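Local coordinates for endoglucanase A (Clostridium cellulolyticum, PDB 1EDG), which hydrolyses internal beta-1,4-glucosidic bonds of cellulose as a family 5 endoglucanase, at residues Leu6-Leu10 with Val320-Tyr325; Cys308-Asp312 with Gly349-Gly353. All coordinates share one frame; numbering follows the deposited sequence.

Contact 1. Residues Leu6-Leu10 with Val320-Tyr325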
loop_
_atom_site.group_PDB
_atom_site.type_symbol
_atom_site.label_atom_id
_atom_site.label_comp_id
_atom_site.label_asym_id
_atom_site.label_seq_id
_atom_site.Cartn_x
_atom_site.Cartn_y
_atom_site.Cartn_z
ATOM N N LEU A 6 22.020 15.869 6.767
ATOM C CA LEU A 6 20.675 16.267 6.359
ATOM C C LEU A 6 19.579 15.645 7.221
ATOM O O LEU A 6 18.492 16.215 7.367
ATOM C CB LEU A 6 20.430 15.921 4.888
ATOM C CG LEU A 6 21.338 16.611 3.866
ATOM C CD1 LEU A 6 20.882 16.258 2.448
ATOM C CD2 LEU A 6 21.304 18.119 4.078
ATOM N N ILE A 7 19.866 14.482 7.794
ATOM C CA ILE A 7 18.906 13.769 8.636
ATOM C C ILE A 7 18.690 14.494 9.969
ATOM O O ILE A 7 19.642 14.741 10.718
ATOM C CB ILE A 7 19.377 12.317 8.880
ATOM C CG1 ILE A 7 19.541 11.597 7.538
ATOM C CG2 ILE A 7 18.383 11.569 9.760
ATOM C CD1 ILE A 7 20.161 10.222 7.652
ATOM N N PRO A 8 17.435 14.882 10.264
ATOM C CA PRO A 8 17.116 15.584 11.512
ATOM C C PRO A 8 17.226 14.689 12.740
ATOM O O PRO A 8 17.067 13.468 12.650
ATOM C CB PRO A 8 15.676 16.040 11.286
ATOM C CG PRO A 8 15.108 14.919 10.451
ATOM C CD PRO A 8 16.220 14.668 9.452
ATOM N N ASN A 9 17.516 15.307 13.881
ATOM C CA ASN A 9 17.643 14.602 15.149
ATOM C C ASN A 9 16.292 14.763 15.829
ATOM O O ASN A 9 15.951 15.856 16.281
ATOM C CB ASN A 9 18.738 15.253 15.998
ATOM C CG ASN A 9 19.069 14.452 17.243
ATOM O OD1 ASN A 9 18.184 13.967 17.948
ATOM N ND2 ASN A 9 20.360 14.304 17.517
ATOM N N LEU A 10 15.518 13.683 15.869
ATOM C CA LEU A 10 14.183 13.715 16.457
ATOM C C LEU A 10 14.044 12.812 17.674
ATOM O O LEU A 10 14.625 11.728 17.722
ATOM C CB LEU A 10 13.144 13.296 15.410
ATOM C CG LEU A 10 13.139 14.057 14.079
ATOM C CD1 LEU A 10 12.201 13.372 13.087
ATOM C CD2 LEU A 10 12.727 15.503 14.291
ATOM N N VAL A 320 14.272 14.839 3.025
ATOM C CA VAL A 320 14.872 14.013 4.075
ATOM C C VAL A 320 14.164 14.332 5.400
ATOM O O VAL A 320 13.766 13.427 6.144
ATOM C CB VAL A 320 16.393 14.284 4.232
ATOM C CG1 VAL A 320 16.939 13.539 5.454
ATOM C CG2 VAL A 320 17.138 13.834 2.977
ATOM N N GLU A 321 13.976 15.622 5.665
ATOM C CA GLU A 321 13.310 16.072 6.888
ATOM C C GLU A 321 11.850 15.610 6.949
ATOM O O GLU A 321 11.403 15.072 7.971
ATOM C CB GLU A 321 13.418 17.594 7.014
ATOM C CG GLU A 321 14.849 18.066 7.280
ATOM C CD GLU A 321 15.029 19.563 7.125
ATOM O OE1 GLU A 321 14.307 20.181 6.316
ATOM O OE2 GLU A 321 15.913 20.127 7.803
ATOM N N TYR A 322 11.129 15.774 5.841
ATOM C CA TYR A 322 9.729 15.363 5.758
ATOM C C TYR A 322 9.554 13.857 5.966
ATOM O O TYR A 322 8.754 13.436 6.806
ATOM C CB TYR A 322 9.116 15.802 4.415
ATOM C CG TYR A 322 7.755 15.195 4.105
ATOM C CD1 TYR A 322 6.583 15.719 4.663
ATOM C CD2 TYR A 322 7.642 14.099 3.247
ATOM C CE1 TYR A 322 5.332 15.159 4.368
ATOM C CE2 TYR A 322 6.406 13.535 2.948
ATOM C CZ TYR A 322 5.258 14.064 3.506
ATOM O OH TYR A 322 4.045 13.492 3.192
ATOM N N MET A 323 10.298 13.036 5.229
ATOM C CA MET A 323 10.157 11.587 5.381
ATOM C C MET A 323 10.560 11.085 6.770
ATOM O O MET A 323 9.925 10.175 7.315
ATOM C CB MET A 323 10.911 10.823 4.286
ATOM C CG MET A 323 10.293 10.954 2.883
ATOM S SD MET A 323 8.490 10.607 2.820
ATOM C CE MET A 323 8.425 8.883 3.331
ATOM N N SER A 324 11.608 11.680 7.343
ATOM C CA SER A 324 12.071 11.294 8.687
ATOM C C SER A 324 10.991 11.570 9.736
ATOM O O SER A 324 10.683 10.708 10.568
ATOM C CB SER A 324 13.364 12.042 9.065
ATOM O OG SER A 324 14.458 11.605 8.275
ATOM N N TYR A 325 10.423 12.772 9.673
ATOM C CA TYR A 325 9.369 13.201 10.590
ATOM C C TYR A 325 8.110 12.332 10.416
ATOM O O TYR A 325 7.499 11.899 11.398
ATOM C CB TYR A 325 9.043 14.670 10.322
ATOM C CG TYR A 325 7.997 15.274 11.237
ATOM C CD1 TYR A 325 8.350 15.812 12.474
ATOM C CD2 TYR A 325 6.660 15.354 10.840
ATOM C CE1 TYR A 325 7.402 16.418 13.291
ATOM C CE2 TYR A 325 5.702 15.959 11.649
ATOM C CZ TYR A 325 6.079 16.490 12.872
ATOM O OH TYR A 325 5.129 17.099 13.659
HETATM O O HOH W 1 18.066 18.463 8.761
#
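Pro8 lays one edge of its ring against Ser324, and that meeting marks the middle of a seam in which an irregular N-terminal segment runs along one side of a helix. Two ring carbons do the touching: Pro8 CG sits 3.6 Å from Ser324 CB, while Pro8 CD lies 3.7 Å from Ser324 OG. Both CB and OG of the serine thus lie against the ring, and the oxygen can do so because its hydrogen bond is made within its own helix. Ser324 OG, set beside its backbone N (chi1 -69°), donates to Val320 O at 2.9 Å. That carbonyl also accepts from Ser324 N, the two donors arriving from opposite faces of its plane.

One turn earlier on the helix, Val320 reaches out with a single methyl. Val320 CG1, placed opposite the backbone N (chi1 173°), presses against the backbone of the loop, 3.7 Å from Ile7 CA, and the side chains of Ile7 and Val320 cross at about a right angle. At the other end Leu10 brings CD1 over the helix backbone, 3.8 Å from Tyr325 CA.

The polar link is indirect. A water donates to Leu6 O and to Glu321 OE2, and the same carboxylate oxygen forms a salt bridge with Lys317, which probably favours its charged form. Beyond the contact, Tyr374 OH bonds to Pro8 O and Leu10 N, and Val320 also packs on helix 365-374. The whole is an example of an N-terminal segment packed on the outer helical layer of a TIM barrel, here on helix 316-332, which follows the seventh strand.

Contact 2. Residues Cys308-Asp312 with Gly349-Gly353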
loop_
_atom_site.group_PDB
_atom_site.type_symbol
_atom_site.label_atom_id
_atom_site.label_comp_id
_atom_site.label_asym_id
_atom_site.label_seq_id
_atom_site.Cartn_x
_atom_site.Cartn_y
_atom_site.Cartn_z
ATOM N N CYS A 308 3.131 6.012 0.835
ATOM C CA CYS A 308 3.535 7.343 1.279
ATOM C C CYS A 308 4.783 7.737 0.481
ATOM O O CYS A 308 5.353 6.908 -0.238
ATOM C CB CYS A 308 3.801 7.382 2.793
ATOM S SG CYS A 308 5.166 6.363 3.369
ATOM N N GLY A 309 5.160 9.011 0.548
ATOM C CA GLY A 309 6.334 9.467 -0.173
ATOM C C GLY A 309 6.183 10.905 -0.626
ATOM O O GLY A 309 5.136 11.519 -0.426
ATOM N N ALA A 310 7.244 11.448 -1.217
ATOM C CA ALA A 310 7.247 12.816 -1.717
ATOM C C ALA A 310 8.009 12.825 -3.035
ATOM O O ALA A 310 9.093 12.249 -3.144
ATOM C CB ALA A 310 7.906 13.754 -0.711
ATOM N N VAL A 311 7.405 13.440 -4.041
ATOM C CA VAL A 311 7.982 13.523 -5.371
ATOM C C VAL A 311 9.228 14.422 -5.410
ATOM O O VAL A 311 9.323 15.410 -4.685
ATOM C CB VAL A 311 6.900 14.016 -6.378
ATOM C CG1 VAL A 311 6.577 15.493 -6.168
ATOM C CG2 VAL A 311 7.326 13.754 -7.774
ATOM N N ASP A 312 10.191 14.066 -6.252
ATOM C CA ASP A 312 11.422 14.846 -6.385
ATOM C C ASP A 312 11.169 16.221 -7.001
ATOM O O ASP A 312 10.648 16.328 -8.115
ATOM C CB ASP A 312 12.436 14.072 -7.233
ATOM C CG ASP A 312 13.733 14.842 -7.471
ATOM O OD1 ASP A 312 14.076 15.762 -6.696
ATOM O OD2 ASP A 312 14.426 14.498 -8.449
ATOM N N GLY A 349 6.524 13.339 -15.367
ATOM C CA GLY A 349 5.543 12.516 -14.681
ATOM C C GLY A 349 5.746 12.580 -13.179
ATOM O O GLY A 349 6.308 13.555 -12.669
ATOM N N GLU A 350 5.283 11.557 -12.464
ATOM C CA GLU A 350 5.435 11.527 -11.015
ATOM C C GLU A 350 6.779 10.925 -10.630
ATOM O O GLU A 350 6.993 9.715 -10.768
ATOM C CB GLU A 350 4.288 10.757 -10.370
ATOM C CG GLU A 350 2.938 11.412 -10.590
ATOM C CD GLU A 350 1.867 10.858 -9.680
ATOM O OE1 GLU A 350 1.602 9.635 -9.750
ATOM O OE2 GLU A 350 1.293 11.646 -8.891
ATOM N N LEU A 351 7.693 11.781 -10.179
ATOM C CA LEU A 351 9.034 11.349 -9.785
ATOM C C LEU A 351 9.092 10.698 -8.402
ATOM O O LEU A 351 9.536 11.321 -7.429
ATOM C CB LEU A 351 10.037 12.514 -9.850
ATOM C CG LEU A 351 10.447 13.168 -11.179
ATOM C CD1 LEU A 351 10.474 12.144 -12.303
ATOM C CD2 LEU A 351 9.504 14.288 -11.511
ATOM N N PHE A 352 8.612 9.460 -8.321
ATOM C CA PHE A 352 8.632 8.695 -7.075
ATOM C C PHE A 352 9.712 7.630 -7.185
ATOM O O PHE A 352 9.577 6.529 -6.655
ATOM C CB PHE A 352 7.276 8.027 -6.799
ATOM C CG PHE A 352 6.245 8.948 -6.203
ATOM C CD1 PHE A 352 6.398 9.442 -4.913
ATOM C CD2 PHE A 352 5.114 9.306 -6.925
ATOM C CE1 PHE A 352 5.445 10.272 -4.353
ATOM C CE2 PHE A 352 4.150 10.138 -6.373
ATOM C CZ PHE A 352 4.318 10.622 -5.085
ATOM N N GLY A 353 10.766 7.932 -7.933
ATOM C CA GLY A 353 11.844 6.974 -8.073
ATOM C C GLY A 353 12.840 7.168 -6.945
ATOM O O GLY A 353 13.241 8.301 -6.669
#
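Val311 and Leu351 come together where two loops pass close to one another, their CA atoms 5.0 Å apart, and three kinds of interaction share the work. The polar one is a backbone bond from Asp312 N to Leu351 O, 3.1 Å long and fairly straight (162° at the hydrogen), with the donor in the carbonyl plane. The CA-H of Val311 approaches the same oxygen, Val311 CA lying 3.4 Å from Leu351 O. Leu351 is the centre of an inverse gamma turn, closed by a weak bond from Phe352 N to Glu350 O.

Aliphatic packing lies next to this bond. Val311 CG2, opposite the backbone N of its residue, is 3.6 Å from Leu351 CB, which also has Asp312 CB 3.9 Å away on the other loop. The carboxylate of Asp312 is occupied elsewhere: OD1 accepts from Asn314 N.

The aromatic part belongs to Phe352. Its first torsion (chi1 -80°) sets CG beside the backbone N, and the ring reaches the other loop, where Phe352 CE1 comes to 3.7 Å from Val311 N. Val311 CA lies over one face, whereas Gly309 C and Ala310 N meet the edge in the ring plane. Ala310 N is buried here without a hydrogen-bonding partner. Elsewhere the ring packs edge-to-face with Trp340 and also meets Tyr256.

Such an arrangement belongs to the C-terminal rim of a TIM barrel, the end at which family 5 enzymes carry their active site: the loop leaving strand 303-308 is joined to the excursion that follows strand 336-339, the eighth and last of the barrel.

From the N terminus, residues 6-10 find their partner some 310 residues on, in helix 316-332, so contact 1 closes a very long loop. Just ahead of that helix the chain passes through 308-312, which meets 349-353, a segment lying beyond the helix and the eighth strand. The two closures therefore cross, their segments alternating along the chain. Contact 1 ties the N-terminal segment to the outer helical layer; contact 2 ties together two loops at the barrel's rim. Their centres lie about 17 Å apart, yet they touch through the helix: Met323 SD is 3.9 Å from Gly309 CA, and Tyr322 packs on Ala310.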